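Long-range contacts in prolyl 4-hydroxylase (PDB 6IUQ), which probably hydroxylates proline residues of its substrates as an iron(II)- and 2-oxoglutarate-dependent dioxygenase built on a double-stranded beta-helix core: residues Q31-G36 / L127-L132; E176-G181 / A199-R204. All blocks are in the same frame, centred on the assembly; numbering follows the deposited sequence.

How the contacts relate
Both segments of contact 1 come earlier in the chain than contact 2. The centres lie about 27 Å apart and the nearest atoms about 11 Å apart, without touching. Contact 1 is buried: it joins the end of helix 26-35 to the loop after helix 118-126. Contact 2 is a surface contact between two loops that flank strand 186-189 and strand 196-198. The six-stranded antiparallel sheet connects them. Strand 37-40 follows segment 31-36, strand 166-173 precedes segment 176-181, and segment 199-204 leads into strand 204-209. Contact 1 thus joins helical elements beside the sheet, and contact 2 joins loops between core strands.

Contact 1: Q31-G36 / L127-L132; sequences QLDDKG and LPQYDL
The ring of Tyr130 has Leu127 CB over the centre of one face, 4.0 Å above the plane. This packing is local: Leu127 just precedes the 3-10 segment 128-130 and Tyr130 ends it. At the ring edge, near its plane, lies Asp33 OD1. The carboxylate plane of Asp33 is turned 49° from the ring, so the two flat groups meet obliquely and do not stack.

The main bond runs from Tyr130 OH to Asp33 OD1 at 2.6 Å. The phenol donates its proton. OD1 accepts on its anti lone pair, the one directed away from OD2. Asp33 CG is anti to the backbone N (chi1 -171°), and Tyr130 CG is anti to its own carbonyl carbon (chi1 -67°). The two side chains cross obliquely, with the hydroxyl tucked beside the root of the acid, 3.4 Å from Asp33 CB. Tyr130 OH also has a hydrogen bond with Gln209 NE2, and that amide bonds Leu32 O as well. The hydroxyl therefore takes part in two hydrogen bonds, and a charged acceptor would probably polarise it.

Leu127 completes the contact with its two methyls. CD2 lies 3.8 Å from Asp33 CB, against the aliphatic root of the acid. CD1 meets Leu32 CD2 more loosely, at 4.2 Å. Leu32 also touches Leu123 of helix 118-126 and Val38 of strand 37-40.

Gly36, just past the helix end, has positive phi, and the chain then passes into strand 37-40. Lys167 makes a cation-pi contact with the Tyr130 ring. The result is a helix-to-loop junction beside the major sheet, consistent with the helices that buttress the double-stranded beta-helix core in 2-oxoglutarate oxygenases.

Contact 2: E176-G181 / A199-R204; sequences EGWKEG and APKMDR
Trp178 forms the tight part of this contact. Its indole lies with one face against Ala199 and Pro200. Ala199 CB sits 3.6 Å from the centroid of the six-membered ring, 16° off the ring normal. Pro200 CD sits 3.7 Å from the centroid of the five-membered ring. Both are CH-pi contacts over the same face, so consecutive residues share the two halves of the indole. The side chain is set by CG anti to the backbone N (chi1 179°). The opposite face has the backbone N of Glu180, 3.7 Å above the plane and near the rim. The indole NE1 is bonded to Gly183 O, which fixes the rotation of the ring. A second close apolar touch lies farther along, where Glu176 CG meets selenomethionine Met202 CG at 3.6 Å and the two chains cross obliquely.

Pro200 is the centre of an inverse gamma turn, and a type II turn follows from Lys201 to Arg204. Arg204 NH1 bonds Ala199 O at 2.8 Å, in the carbonyl plane and on a lone pair. This bond closes the loop from Ala199 to Arg204.

The solvent side is looser. The extended chain of exposed Lys201 brings CE to 4.0 Å from Trp178 CE3, obliquely. Glu176 is exposed too, but its carboxylate OE2 bonds His46 NE2. No hydrogen bond links the two segments; CH-pi and apolar contacts carry the contact.

Asn175 ND2, next to segment 176-181, bonds Pro200 O. Met202 rests on Ser50 and Leu53 of helix 46-61, while Arg204 forms a salt bridge with Asp41. The contact thus sits between that helix and the ends of strands 166-173, 196-198 and 204-209.

Contact 1: Q31-G36 / L127-L132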
loop_
_atom_site.group_PDB
_atom_site.type_symbol
_atom_site.label_atom_id
_atom_site.label_comp_id
_atom_site.label_asym_id
_atom_site.label_seq_id
_atom_site.Cartn_x
_atom_site.Cartn_y
_atom_site.Cartn_z
ATOM N N GLN A 31 -11.570 -10.355 3.527
ATOM C CA GLN A 31 -11.819 -9.094 2.837
ATOM C C GLN A 31 -10.608 -8.662 2.020
ATOM O O GLN A 31 -10.744 -8.204 0.887
ATOM C CB GLN A 31 -12.197 -7.985 3.810
ATOM C CG GLN A 31 -12.896 -6.837 3.078
ATOM C CD GLN A 31 -13.116 -5.598 3.919
ATOM O OE1 GLN A 31 -13.836 -5.636 4.932
ATOM N NE2 GLN A 31 -12.512 -4.473 3.492
ATOM N N LEU A 32 -9.421 -8.803 2.609
ATOM C CA LEU A 32 -8.189 -8.472 1.915
ATOM C C LEU A 32 -8.108 -9.269 0.622
ATOM O O LEU A 32 -7.858 -8.727 -0.459
ATOM C CB LEU A 32 -6.980 -8.756 2.810
ATOM C CG LEU A 32 -5.624 -8.768 2.107
ATOM C CD1 LEU A 32 -5.319 -7.383 1.531
ATOM C CD2 LEU A 32 -4.513 -9.223 3.067
ATOM N N ASP A 33 -8.358 -10.561 0.734
ATOM C CA ASP A 33 -8.300 -11.433 -0.417
ATOM C C ASP A 33 -9.386 -11.140 -1.461
ATOM O O ASP A 33 -9.142 -11.231 -2.661
ATOM C CB ASP A 33 -8.415 -12.877 0.025
ATOM C CG ASP A 33 -8.144 -13.834 -1.096
ATOM O OD1 ASP A 33 -7.059 -13.719 -1.714
ATOM O OD2 ASP A 33 -9.015 -14.685 -1.366
ATOM N N ASP A 34 -10.585 -10.792 -1.009
ATOM C CA ASP A 34 -11.695 -10.549 -1.928
ATOM C C ASP A 34 -11.641 -9.133 -2.521
ATOM O O ASP A 34 -11.559 -8.958 -3.745
ATOM C CB ASP A 34 -13.031 -10.787 -1.211
ATOM C CG ASP A 34 -14.229 -10.290 -2.010
ATOM O OD1 ASP A 34 -14.237 -10.476 -3.241
ATOM O OD2 ASP A 34 -15.163 -9.709 -1.406
ATOM N N LYS A 35 -11.663 -8.128 -1.653
ATOM C CA LYS A 35 -11.736 -6.742 -2.090
ATOM C C LYS A 35 -10.377 -6.167 -2.515
ATOM O O LYS A 35 -10.319 -5.224 -3.287
ATOM C CB LYS A 35 -12.353 -5.875 -0.975
ATOM C CG LYS A 35 -13.742 -6.336 -0.592
ATOM C CD LYS A 35 -14.743 -5.201 -0.594
ATOM C CE LYS A 35 -16.106 -5.669 -1.124
ATOM N NZ LYS A 35 -16.654 -4.789 -2.215
ATOM N N GLY A 36 -9.288 -6.740 -2.015
ATOM C CA GLY A 36 -7.964 -6.281 -2.393
ATOM C C GLY A 36 -7.326 -5.423 -1.317
ATOM O O GLY A 36 -6.128 -5.183 -1.330
ATOM N N LEU A 127 -4.407 -17.198 4.784
ATOM C CA LEU A 127 -4.124 -17.108 3.347
ATOM C C LEU A 127 -2.840 -17.822 2.933
ATOM O O LEU A 127 -1.916 -17.192 2.421
ATOM C CB LEU A 127 -4.045 -15.648 2.920
ATOM C CG LEU A 127 -5.298 -14.824 3.210
ATOM C CD1 LEU A 127 -5.003 -13.361 3.061
ATOM C CD2 LEU A 127 -6.435 -15.240 2.302
ATOM N N PRO A 128 -2.790 -19.151 3.118
ATOM C CA PRO A 128 -1.577 -19.930 2.826
ATOM C C PRO A 128 -1.124 -19.785 1.377
ATOM O O PRO A 128 0.056 -19.933 1.084
ATOM C CB PRO A 128 -1.997 -21.383 3.100
ATOM C CG PRO A 128 -3.312 -21.329 3.776
ATOM C CD PRO A 128 -3.937 -20.003 3.480
ATOM N N GLN A 129 -2.055 -19.502 0.476
ATOM C CA GLN A 129 -1.723 -19.468 -0.941
ATOM C C GLN A 129 -0.763 -18.332 -1.313
ATOM O O GLN A 129 -0.128 -18.391 -2.367
ATOM C CB GLN A 129 -2.996 -19.376 -1.788
ATOM C CG GLN A 129 -3.898 -18.176 -1.530
ATOM C CD GLN A 129 -4.935 -18.437 -0.435
ATOM O OE1 GLN A 129 -4.703 -19.202 0.500
ATOM N NE2 GLN A 129 -6.084 -17.805 -0.560
ATOM N N TYR A 130 -0.642 -17.311 -0.461
ATOM C CA TYR A 130 0.227 -16.173 -0.782
ATOM C C TYR A 130 1.698 -16.528 -0.583
ATOM O O TYR A 130 2.582 -15.827 -1.079
ATOM C CB TYR A 130 -0.093 -14.943 0.074
ATOM C CG TYR A 130 -1.436 -14.283 -0.160
ATOM C CD1 TYR A 130 -2.354 -14.776 -1.096
ATOM C CD2 TYR A 130 -1.776 -13.136 0.556
ATOM C CE1 TYR A 130 -3.577 -14.159 -1.279
ATOM C CE2 TYR A 130 -3.002 -12.528 0.388
ATOM C CZ TYR A 130 -3.891 -13.038 -0.523
ATOM O OH TYR A 130 -5.088 -12.400 -0.674
ATOM N N ASP A 131 1.946 -17.582 0.185
ATOM C CA ASP A 131 3.296 -18.097 0.381
ATOM C C ASP A 131 4.236 -17.053 0.975
ATOM O O ASP A 131 5.339 -16.844 0.472
ATOM C CB ASP A 131 3.859 -18.593 -0.947
ATOM C CG ASP A 131 4.957 -19.611 -0.764
ATOM O OD1 ASP A 131 5.289 -19.920 0.405
ATOM O OD2 ASP A 131 5.493 -20.092 -1.792
ATOM N N LEU A 132 3.799 -16.390 2.041
ATOM C CA LEU A 132 4.595 -15.326 2.643
ATOM C C LEU A 132 5.807 -15.904 3.383
ATOM O O LEU A 132 5.803 -17.052 3.820
ATOM C CB LEU A 132 3.731 -14.478 3.586
ATOM C CG LEU A 132 2.535 -13.791 2.928
ATOM C CD1 LEU A 132 1.697 -13.066 3.963
ATOM C CD2 LEU A 132 2.959 -12.836 1.789
#

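Contact 2: E176-G181 / A199-R204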
loop_
_atom_site.group_PDB
_atom_site.type_symbol
_atom_site.label_atom_id
_atom_site.label_comp_id
_atom_site.label_asym_id
_atom_site.label_seq_id
_atom_site.Cartn_x
_atom_site.Cartn_y
_atom_site.Cartn_z
ATOM N N GLU A 176 -2.486 11.956 15.081
ATOM C CA GLU A 176 -3.575 12.107 16.050
ATOM C C GLU A 176 -4.415 13.350 15.799
ATOM O O GLU A 176 -3.896 14.422 15.497
ATOM C CB GLU A 176 -3.046 12.123 17.484
ATOM C CG GLU A 176 -3.732 11.052 18.333
ATOM C CD GLU A 176 -3.603 11.279 19.817
ATOM O OE1 GLU A 176 -2.457 11.400 20.304
ATOM O OE2 GLU A 176 -4.653 11.313 20.501
ATOM N N GLY A 177 -5.726 13.186 15.911
ATOM C CA GLY A 177 -6.639 14.279 15.661
ATOM C C GLY A 177 -6.562 14.754 14.225
ATOM O O GLY A 177 -6.729 15.951 13.963
ATOM N N TRP A 178 -6.286 13.830 13.300
ATOM C CA TRP A 178 -6.369 14.128 11.873
ATOM C C TRP A 178 -7.758 14.698 11.610
ATOM O O TRP A 178 -8.733 14.235 12.197
ATOM C CB TRP A 178 -6.116 12.873 11.010
ATOM C CG TRP A 178 -6.229 13.144 9.522
ATOM C CD1 TRP A 178 -5.215 13.488 8.666
ATOM C CD2 TRP A 178 -7.428 13.138 8.739
ATOM N NE1 TRP A 178 -5.710 13.669 7.393
ATOM C CE2 TRP A 178 -7.065 13.473 7.413
ATOM C CE3 TRP A 178 -8.768 12.871 9.026
ATOM C CZ2 TRP A 178 -7.997 13.547 6.378
ATOM C CZ3 TRP A 178 -9.706 12.957 7.981
ATOM C CH2 TRP A 178 -9.308 13.285 6.678
ATOM N N LYS A 179 -7.845 15.713 10.756
ATOM C CA LYS A 179 -9.128 16.339 10.450
ATOM C C LYS A 179 -9.260 16.493 8.945
ATOM O O LYS A 179 -8.252 16.549 8.231
ATOM C CB LYS A 179 -9.257 17.714 11.130
ATOM C CG LYS A 179 -8.228 18.729 10.628
ATOM C CD LYS A 179 -8.243 20.055 11.393
ATOM C CE LYS A 179 -7.196 21.010 10.813
ATOM N NZ LYS A 179 -7.552 21.397 9.403
ATOM N N GLU A 180 -10.502 16.555 8.470
ATOM C CA GLU A 180 -10.773 16.843 7.065
ATOM C C GLU A 180 -10.003 18.087 6.639
ATOM O O GLU A 180 -10.013 19.096 7.342
ATOM C CB GLU A 180 -12.265 17.031 6.836
ATOM C CG GLU A 180 -12.784 16.363 5.571
ATOM C CD GLU A 180 -14.176 16.851 5.192
ATOM O OE1 GLU A 180 -14.284 17.694 4.273
ATOM O OE2 GLU A 180 -15.161 16.404 5.825
ATOM N N GLY A 181 -9.294 17.995 5.519
ATOM C CA GLY A 181 -8.458 19.091 5.065
ATOM C C GLY A 181 -6.989 18.893 5.381
ATOM O O GLY A 181 -6.133 19.493 4.723
ATOM N N ALA A 199 -8.598 8.016 5.227
ATOM C CA ALA A 199 -7.893 9.020 6.016
ATOM C C ALA A 199 -6.792 8.360 6.835
ATOM O O ALA A 199 -6.970 7.253 7.330
ATOM C CB ALA A 199 -8.879 9.768 6.929
ATOM N N PRO A 200 -5.648 9.029 6.988
ATOM C CA PRO A 200 -4.551 8.428 7.753
ATOM C C PRO A 200 -4.693 8.639 9.273
ATOM O O PRO A 200 -3.842 9.254 9.908
ATOM C CB PRO A 200 -3.325 9.158 7.209
ATOM C CG PRO A 200 -3.854 10.540 6.948
ATOM C CD PRO A 200 -5.279 10.350 6.454
ATOM N N LYS A 201 -5.770 8.120 9.849
ATOM C CA LYS A 201 -6.010 8.302 11.273
ATOM C C LYS A 201 -5.054 7.508 12.146
ATOM O O LYS A 201 -4.592 6.428 11.767
ATOM C CB LYS A 201 -7.447 7.925 11.608
ATOM C CG LYS A 201 -8.414 8.823 10.894
ATOM C CD LYS A 201 -9.841 8.604 11.308
ATOM C CE LYS A 201 -10.676 9.804 10.831
ATOM N NZ LYS A 201 -12.080 9.429 10.542
HETATM N N MSE A 202 -4.751 8.089 13.303
HETATM C CA MSE A 202 -3.943 7.488 14.342
HETATM C C MSE A 202 -4.395 6.053 14.619
HETATM O O MSE A 202 -5.584 5.802 14.828
HETATM C CB MSE A 202 -4.037 8.337 15.624
HETATM C CG MSE A 202 -3.308 7.798 16.862
HETATM SE SE MSE A 202 -1.391 7.618 16.615
HETATM C CE MSE A 202 -0.710 8.103 18.385
ATOM N N ASP A 203 -3.441 5.127 14.588
ATOM C CA ASP A 203 -3.670 3.735 14.960
ATOM C C ASP A 203 -4.612 3.023 13.978
ATOM O O ASP A 203 -5.245 2.016 14.307
ATOM C CB ASP A 203 -4.205 3.646 16.392
ATOM C CG ASP A 203 -4.040 2.268 16.978
ATOM O OD1 ASP A 203 -3.154 1.535 16.477
ATOM O OD2 ASP A 203 -4.797 1.904 17.917
ATOM N N ARG A 204 -4.685 3.541 12.759
ATOM C CA ARG A 204 -5.385 2.856 11.686
ATOM C C ARG A 204 -4.412 2.047 10.837
ATOM O O ARG A 204 -3.361 2.544 10.438
ATOM C CB ARG A 204 -6.138 3.858 10.810
ATOM C CG ARG A 204 -6.656 3.264 9.517
ATOM C CD ARG A 204 -7.507 4.281 8.788
ATOM N NE ARG A 204 -8.866 4.345 9.320
ATOM C CZ ARG A 204 -9.784 5.223 8.928
ATOM N NH1 ARG A 204 -9.491 6.150 8.008
ATOM N NH2 ARG A 204 -10.999 5.176 9.458
#